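Local coordinates for protein Polyphosphate:AMP phosphotransferase (Meiothermus ruber H328, PDB 5O6M) that transfers phosphate from inorganic polyphosphate to nucleoside mono- and diphosphates, converting AMP to ADP and ADP to ATP, at residues D[85-90]-D[108-113]; D[122-127]-D[151-156]. The protein carries 1 engineered substitution. One frame throughout, in Å; residues are numbered along the deposited sequence.

Interaction 1: residues D[85-90]-D[108-113]; sequences GVRVAS and HQQVPR. With PO4 (phosphate ion), chain V.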
loop_
_atom_site.group_PDB
_atom_site.type_symbol
_atom_site.label_atom_id
_atom_site.label_comp_id
_atom_site.label_asym_id
_atom_site.label_seq_id
_atom_site.Cartn_x
_atom_site.Cartn_y
_atom_site.Cartn_z
ATOM N N GLY D 85 13.462 2.892 14.101
ATOM C CA GLY D 85 13.924 1.602 13.634
ATOM C C GLY D 85 13.048 0.438 14.047
ATOM O O GLY D 85 13.225 -0.678 13.548
ATOM N N VAL D 86 12.105 0.675 14.954
ATOM C CA VAL D 86 11.214 -0.366 15.452
ATOM C C VAL D 86 9.782 0.010 15.099
ATOM O O VAL D 86 9.330 1.119 15.408
ATOM C CB VAL D 86 11.376 -0.572 16.971
ATOM C CG1 VAL D 86 11.028 0.703 17.724
ATOM C CG2 VAL D 86 10.514 -1.738 17.451
ATOM N N ARG D 87 9.070 -0.915 14.456
ATOM C CA ARG D 87 7.705 -0.698 13.997
ATOM C C ARG D 87 6.824 -1.862 14.428
ATOM O O ARG D 87 7.241 -3.021 14.366
ATOM C CB ARG D 87 7.646 -0.545 12.474
ATOM C CG ARG D 87 6.230 -0.476 11.923
ATOM C CD ARG D 87 6.210 -0.096 10.453
ATOM N NE ARG D 87 6.904 -1.059 9.602
ATOM C CZ ARG D 87 6.339 -2.150 9.090
ATOM N NH1 ARG D 87 5.069 -2.425 9.353
ATOM N NH2 ARG D 87 7.041 -2.967 8.317
ATOM N N VAL D 88 5.611 -1.552 14.876
ATOM C CA VAL D 88 4.636 -2.564 15.273
ATOM C C VAL D 88 3.578 -2.678 14.185
ATOM O O VAL D 88 2.989 -1.672 13.770
ATOM C CB VAL D 88 3.995 -2.226 16.630
ATOM C CG1 VAL D 88 2.946 -3.272 16.997
ATOM C CG2 VAL D 88 5.064 -2.125 17.705
ATOM N N ALA D 89 3.334 -3.901 13.723
ATOM C CA ALA D 89 2.255 -4.198 12.787
ATOM C C ALA D 89 1.246 -5.090 13.495
ATOM O O ALA D 89 1.564 -6.228 13.860
ATOM C CB ALA D 89 2.777 -4.869 11.516
ATOM N N SER D 90 0.042 -4.569 13.700
ATOM C CA SER D 90 -1.024 -5.302 14.364
ATOM C C SER D 90 -1.929 -5.944 13.326
ATOM O O SER D 90 -2.177 -5.368 12.264
ATOM C CB SER D 90 -1.851 -4.374 15.256
ATOM O OG SER D 90 -1.067 -3.828 16.293
ATOM N N HIS D 108 2.368 -10.501 4.410
ATOM C CA HIS D 108 3.599 -10.312 3.650
ATOM C C HIS D 108 3.905 -8.833 3.442
ATOM O O HIS D 108 5.072 -8.424 3.476
ATOM C CB HIS D 108 3.512 -11.025 2.300
ATOM C CG HIS D 108 4.849 -11.310 1.686
ATOM N ND1 HIS D 108 5.009 -12.141 0.599
ATOM C CD2 HIS D 108 6.092 -10.887 2.022
ATOM C CE1 HIS D 108 6.289 -12.206 0.280
ATOM N NE2 HIS D 108 6.968 -11.457 1.130
ATOM N N GLN D 109 2.865 -8.025 3.221
ATOM C CA GLN D 109 3.043 -6.593 3.006
ATOM C C GLN D 109 3.829 -5.942 4.133
ATOM O O GLN D 109 4.536 -4.953 3.911
ATOM C CB GLN D 109 1.672 -5.925 2.867
ATOM C CG GLN D 109 1.715 -4.413 2.814
ATOM C CD GLN D 109 2.492 -3.901 1.623
ATOM O OE1 GLN D 109 2.410 -4.457 0.526
ATOM N NE2 GLN D 109 3.258 -2.840 1.832
ATOM N N GLN D 110 3.728 -6.487 5.342
ATOM C CA GLN D 110 4.243 -5.850 6.544
ATOM C C GLN D 110 5.620 -6.341 6.976
ATOM O O GLN D 110 6.114 -5.888 8.011
ATOM C CB GLN D 110 3.253 -6.049 7.699
ATOM C CG GLN D 110 1.863 -5.496 7.446
ATOM C CD GLN D 110 1.855 -3.982 7.423
ATOM O OE1 GLN D 110 2.788 -3.343 7.910
ATOM N NE2 GLN D 110 0.793 -3.396 6.881
ATOM N N VAL D 111 6.258 -7.231 6.220
ATOM C CA VAL D 111 7.538 -7.803 6.641
ATOM C C VAL D 111 8.556 -6.682 6.830
ATOM O O VAL D 111 8.440 -5.625 6.190
ATOM C CB VAL D 111 8.055 -8.844 5.635
ATOM C CG1 VAL D 111 7.041 -9.963 5.449
ATOM C CG2 VAL D 111 8.393 -8.182 4.310
ATOM N N PRO D 112 9.562 -6.864 7.682
ATOM C CA PRO D 112 10.543 -5.797 7.893
ATOM C C PRO D 112 11.461 -5.646 6.696
ATOM O O PRO D 112 11.799 -6.616 6.012
ATOM C CB PRO D 112 11.318 -6.268 9.131
ATOM C CG PRO D 112 11.220 -7.761 9.067
ATOM C CD PRO D 112 9.836 -8.040 8.527
ATOM N N ARG D 113 11.859 -4.401 6.441
ATOM C CA ARG D 113 12.851 -4.110 5.419
ATOM C C ARG D 113 14.245 -4.111 6.044
ATOM O O ARG D 113 14.411 -4.255 7.256
ATOM C CB ARG D 113 12.546 -2.775 4.741
ATOM C CG ARG D 113 12.555 -1.567 5.672
ATOM C CD ARG D 113 12.970 -0.319 4.902
ATOM N NE ARG D 113 14.364 -0.393 4.469
ATOM C CZ ARG D 113 14.840 0.198 3.377
ATOM N NH1 ARG D 113 14.031 0.902 2.597
ATOM N NH2 ARG D 113 16.124 0.075 3.060
HETATM P P PO4 V . 10.505 1.961 2.677
HETATM O O1 PO4 V . 11.082 2.679 3.875
HETATM O O2 PO4 V . 10.478 2.879 1.478
HETATM O O3 PO4 V . 11.355 0.756 2.351
HETATM O O4 PO4 V . 9.100 1.514 3.000
#

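Interaction 2: residues D[122-127]-D[151-156]; sequences RSHYED and EFERML. With ATP (adenosine-5'-triphosphate), chain X.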
loop_
_atom_site.group_PDB
_atom_site.type_symbol
_atom_site.label_atom_id
_atom_site.label_comp_id
_atom_site.label_asym_id
_atom_site.label_seq_id
_atom_site.Cartn_x
_atom_site.Cartn_y
_atom_site.Cartn_z
ATOM N N ARG D 122 0.185 -10.226 16.973
ATOM C CA ARG D 122 -0.579 -11.230 16.240
ATOM C C ARG D 122 -0.017 -11.320 14.825
ATOM O O ARG D 122 0.748 -10.443 14.410
ATOM C CB ARG D 122 -2.070 -10.892 16.229
ATOM C CG ARG D 122 -2.725 -10.986 17.601
ATOM C CD ARG D 122 -4.233 -10.817 17.508
ATOM N NE ARG D 122 -4.832 -10.607 18.823
ATOM C CZ ARG D 122 -5.224 -11.585 19.632
ATOM N NH1 ARG D 122 -5.090 -12.853 19.261
ATOM N NH2 ARG D 122 -5.757 -11.293 20.809
ATOM N N SER D 123 -0.365 -12.358 14.074
ATOM C CA SER D 123 0.367 -12.622 12.845
ATOM C C SER D 123 -0.453 -13.535 11.945
ATOM O O SER D 123 -1.651 -13.748 12.160
ATOM C CB SER D 123 1.729 -13.250 13.152
ATOM O OG SER D 123 1.550 -14.550 13.685
ATOM N N HIS D 124 0.220 -14.071 10.923
ATOM C CA HIS D 124 -0.353 -15.086 10.051
ATOM C C HIS D 124 -0.791 -16.330 10.812
ATOM O O HIS D 124 -1.582 -17.118 10.282
ATOM C CB HIS D 124 0.669 -15.469 8.975
ATOM C CG HIS D 124 2.060 -15.660 9.500
ATOM N ND1 HIS D 124 2.758 -14.660 10.144
ATOM C CD2 HIS D 124 2.896 -16.724 9.449
ATOM C CE1 HIS D 124 3.952 -15.108 10.492
ATOM N NE2 HIS D 124 4.063 -16.357 10.078
ATOM N N TYR D 125 -0.293 -16.531 12.034
ATOM C CA TYR D 125 -0.675 -17.718 12.787
ATOM C C TYR D 125 -2.141 -17.687 13.196
ATOM O O TYR D 125 -2.735 -18.751 13.399
ATOM C CB TYR D 125 0.234 -17.880 14.012
ATOM C CG TYR D 125 1.612 -18.356 13.613
ATOM C CD1 TYR D 125 1.859 -19.699 13.373
ATOM C CD2 TYR D 125 2.659 -17.460 13.450
ATOM C CE1 TYR D 125 3.111 -20.142 12.986
ATOM C CE2 TYR D 125 3.917 -17.894 13.065
ATOM C CZ TYR D 125 4.136 -19.238 12.833
ATOM O OH TYR D 125 5.382 -19.683 12.450
ATOM N N GLU D 126 -2.749 -16.502 13.278
ATOM C CA GLU D 126 -4.182 -16.423 13.537
ATOM C C GLU D 126 -4.996 -17.192 12.505
ATOM O O GLU D 126 -6.129 -17.590 12.798
ATOM C CB GLU D 126 -4.634 -14.962 13.580
ATOM C CG GLU D 126 -4.045 -14.161 14.732
ATOM C CD GLU D 126 -4.627 -14.559 16.081
ATOM O OE1 GLU D 126 -5.783 -15.032 16.114
ATOM O OE2 GLU D 126 -3.933 -14.394 17.107
ATOM N N ASP D 127 -4.459 -17.402 11.302
ATOM C CA ASP D 127 -5.182 -18.131 10.267
ATOM C C ASP D 127 -5.097 -19.645 10.428
ATOM O O ASP D 127 -5.631 -20.371 9.581
ATOM C CB ASP D 127 -4.680 -17.713 8.882
ATOM C CG ASP D 127 -5.124 -16.310 8.504
ATOM O OD1 ASP D 127 -6.338 -16.111 8.281
ATOM O OD2 ASP D 127 -4.268 -15.403 8.431
ATOM N N GLU D 151 6.997 -22.754 4.625
ATOM C CA GLU D 151 7.664 -22.372 3.388
ATOM C C GLU D 151 7.741 -20.860 3.245
ATOM O O GLU D 151 8.731 -20.331 2.728
ATOM C CB GLU D 151 6.937 -22.986 2.190
ATOM C CG GLU D 151 6.960 -24.506 2.176
ATOM C CD GLU D 151 8.372 -25.061 2.217
ATOM O OE1 GLU D 151 8.582 -26.130 2.829
ATOM O OE2 GLU D 151 9.280 -24.417 1.650
ATOM N N PHE D 152 6.702 -20.153 3.687
ATOM C CA PHE D 152 6.755 -18.697 3.696
ATOM C C PHE D 152 7.890 -18.202 4.580
ATOM O O PHE D 152 8.681 -17.343 4.175
ATOM C CB PHE D 152 5.415 -18.132 4.169
ATOM C CG PHE D 152 5.414 -16.645 4.360
ATOM C CD1 PHE D 152 5.688 -15.794 3.299
ATOM C CD2 PHE D 152 5.116 -16.095 5.595
ATOM C CE1 PHE D 152 5.683 -14.421 3.473
ATOM C CE2 PHE D 152 5.107 -14.721 5.775
ATOM C CZ PHE D 152 5.392 -13.885 4.713
ATOM N N GLU D 153 7.997 -18.752 5.790
ATOM C CA GLU D 153 9.066 -18.337 6.690
ATOM C C GLU D 153 10.427 -18.818 6.202
ATOM O O GLU D 153 11.431 -18.127 6.404
ATOM C CB GLU D 153 8.777 -18.824 8.112
ATOM C CG GLU D 153 7.576 -18.121 8.743
ATOM C CD GLU D 153 7.233 -18.640 10.128
ATOM O OE1 GLU D 153 7.932 -19.556 10.611
ATOM O OE2 GLU D 153 6.254 -18.135 10.730
ATOM N N ARG D 154 10.485 -19.987 5.554
ATOM C CA ARG D 154 11.751 -20.427 4.975
ATOM C C ARG D 154 12.251 -19.438 3.932
ATOM O O ARG D 154 13.442 -19.109 3.897
ATOM C CB ARG D 154 11.614 -21.815 4.349
ATOM C CG ARG D 154 12.888 -22.248 3.629
ATOM C CD ARG D 154 12.649 -23.378 2.644
ATOM N NE ARG D 154 12.185 -24.597 3.295
ATOM C CZ ARG D 154 13.003 -25.544 3.738
ATOM N NH1 ARG D 154 14.314 -25.407 3.586
ATOM N NH2 ARG D 154 12.517 -26.628 4.326
ATOM N N MET D 155 11.356 -18.959 3.069
ATOM C CA MET D 155 11.745 -17.984 2.058
ATOM C C MET D 155 12.229 -16.693 2.711
ATOM O O MET D 155 13.258 -16.130 2.318
ATOM C CB MET D 155 10.565 -17.725 1.112
ATOM C CG MET D 155 10.830 -16.716 0.005
ATOM S SD MET D 155 10.568 -15.020 0.557
ATOM C CE MET D 155 8.898 -15.112 1.197
ATOM N N LEU D 156 11.497 -16.207 3.715
ATOM C CA LEU D 156 11.911 -15.005 4.434
ATOM C C LEU D 156 13.317 -15.150 5.002
ATOM O O LEU D 156 14.147 -14.241 4.879
ATOM C CB LEU D 156 10.917 -14.699 5.553
ATOM C CG LEU D 156 9.553 -14.161 5.133
ATOM C CD1 LEU D 156 8.720 -13.856 6.363
ATOM C CD2 LEU D 156 9.730 -12.911 4.288
HETATM P PG ATP X . -5.841 -7.494 20.922
HETATM O O1G ATP X . -4.761 -7.900 19.956
HETATM O O2G ATP X . -6.454 -8.683 21.657
HETATM O O3G ATP X . -5.357 -6.470 21.958
HETATM P PB ATP X . -7.561 -5.335 19.944
HETATM O O1B ATP X . -8.875 -5.115 20.588
HETATM O O2B ATP X . -6.425 -4.413 20.391
HETATM O O3B ATP X . -7.054 -6.832 20.129
HETATM P PA ATP X . -7.302 -6.084 17.088
HETATM O O1A ATP X . -5.857 -5.970 16.801
HETATM O O2A ATP X . -8.201 -5.571 15.964
HETATM O O3A ATP X . -7.675 -5.205 18.362
HETATM O "O5'" ATP X . -7.730 -7.658 17.283
HETATM C "C5'" ATP X . -9.115 -8.048 17.168
HETATM C "C4'" ATP X . -9.279 -9.522 16.880
HETATM O "O4'" ATP X . -8.823 -9.853 15.550
HETATM C "C3'" ATP X . -8.571 -10.501 17.830
HETATM O "O3'" ATP X . -9.539 -11.177 18.623
HETATM C "C2'" ATP X . -7.861 -11.485 16.881
HETATM O "O2'" ATP X . -7.991 -12.844 17.280
HETATM C "C1'" ATP X . -8.629 -11.248 15.587
HETATM N N9 ATP X . -7.956 -11.698 14.374
HETATM C C8 ATP X . -6.657 -11.482 13.998
HETATM N N7 ATP X . -6.304 -12.110 12.902
HETATM C C5 ATP X . -7.456 -12.783 12.525
HETATM C C6 ATP X . -7.743 -13.648 11.450
HETATM N N6 ATP X . -6.840 -14.038 10.547
HETATM N N1 ATP X . -8.998 -14.139 11.359
HETATM C C2 ATP X . -9.892 -13.798 12.291
HETATM N N3 ATP X . -9.733 -13.008 13.355
HETATM C C4 ATP X . -8.486 -12.530 13.416
#

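Interaction 1: residues D[85-90]-D[108-113]
Ala89, on strand 86-90, outermost of the sheet within this chain, comes within 6.8 Å of Gln110 measured CA to CA, while two residues back along the strand Arg87 stands opposite Pro112 across a wider gap, in a loop that enters through a type I turn from His108 to Val111. No backbone hydrogen bond joins the two segments, and the wider gap is bridged by one long side chain. Arg87 runs out extended and then turns at its third torsion (chi3 61°), which brings the guanidinium edge to the loop, the Arg87 chain crossing that of Gln110 at about a right angle. There it meets Gln110 twice. NH2 of Arg87 donates to the backbone O of Gln110 at 3.1 Å, reaching it from above the carbonyl plane. NH1 reaches the side-chain OE1 of Gln110 at 2.9 Å, but the bond is weak, with an N-H...O angle of 126°; the amide and guanidinium planes lie 54° apart. The third nitrogen, NE, is engaged in a salt bridge with Glu116, so the group is gripped from more than one direction and its rotation is probably fixed. Two residues along the strand, CB of Ala89 packs against CB of Gln110 at 4.0 Å. Further on, Arg113 holds a phosphate ion, probably from the crystallisation liquor, NH1 donating to O3 at 2.7 Å; Arg101 of the second subunit binds the same ion. Strand 86-90, helices 96-99 and 105-108 and the neighbouring strand 117-121 form a beta-alpha-beta crossover in the parallel sheet of a P-loop NTPase-like fold, and Arg87 clasps the returning limb of that crossover.

Interaction 2: residues D[122-127]-D[151-156]
His124 and Tyr125 meet Phe152 and Glu153 of helix 145-158, and the chain leading to them starts at the nucleotide. Extended from CG to NE, Arg122 lays its guanidinium beside the gamma phosphate of ATP, NE donating to O1G at 2.9 Å and NH2 to O2G at 2.8 Å, both nearly straight. NH1 of Arg122 makes a salt bridge with Glu126 OE2, and NH2 is also paired with Asp66. A leucine here would probably deprive two gamma-phosphate oxygens and the Glu126 carboxylate of this cationic partner. Ser123 OG then accepts from the backbone N of Tyr125, an ST turn just beyond strand 117-121 of this P-loop NTPase-like kinase fold. His124 NE2 donates in its ring plane to the anti lone pair of Glu153 OE2 (2.9 Å, 170°), a His-carboxylate bond. The edge of Phe152 meets the face of the same imidazole in a T-shaped pair, planes 82° apart. The Tyr125 and Glu153 side chains run toward each other from opposite directions; Tyr125 OH lies a very short 2.5 Å from OE2 of Glu153, the same oxygen that His124 bonds. Lys165 forms a salt bridge with Glu153 OE1 and a hydrogen bond with the Tyr125 hydroxyl. Glu126 OE1 accepts weakly from the ribose O2', and Asp127 OD1 weakly from adenine N6.

Read from the N terminus, the chain leaves strand 86-90, passes helices 96-99 and 105-108, and closes interaction 1 at residues 108-113. It then runs through strand 117-121 before interaction 2 opens at 122-127, and helices 130-133 and 139-142 fill the second loop, which closes on helix 145-158. The two contacts therefore follow in series, neither nested nor crossed, their centres about 13 Å apart. They nevertheless touch in space: the His108 ring meets that of Phe152 edge-to-face, and Val111 packs on Leu156. Together they tie strand 86-90, the nucleotide-binding loop and helix 145-158, and both border the second subunit.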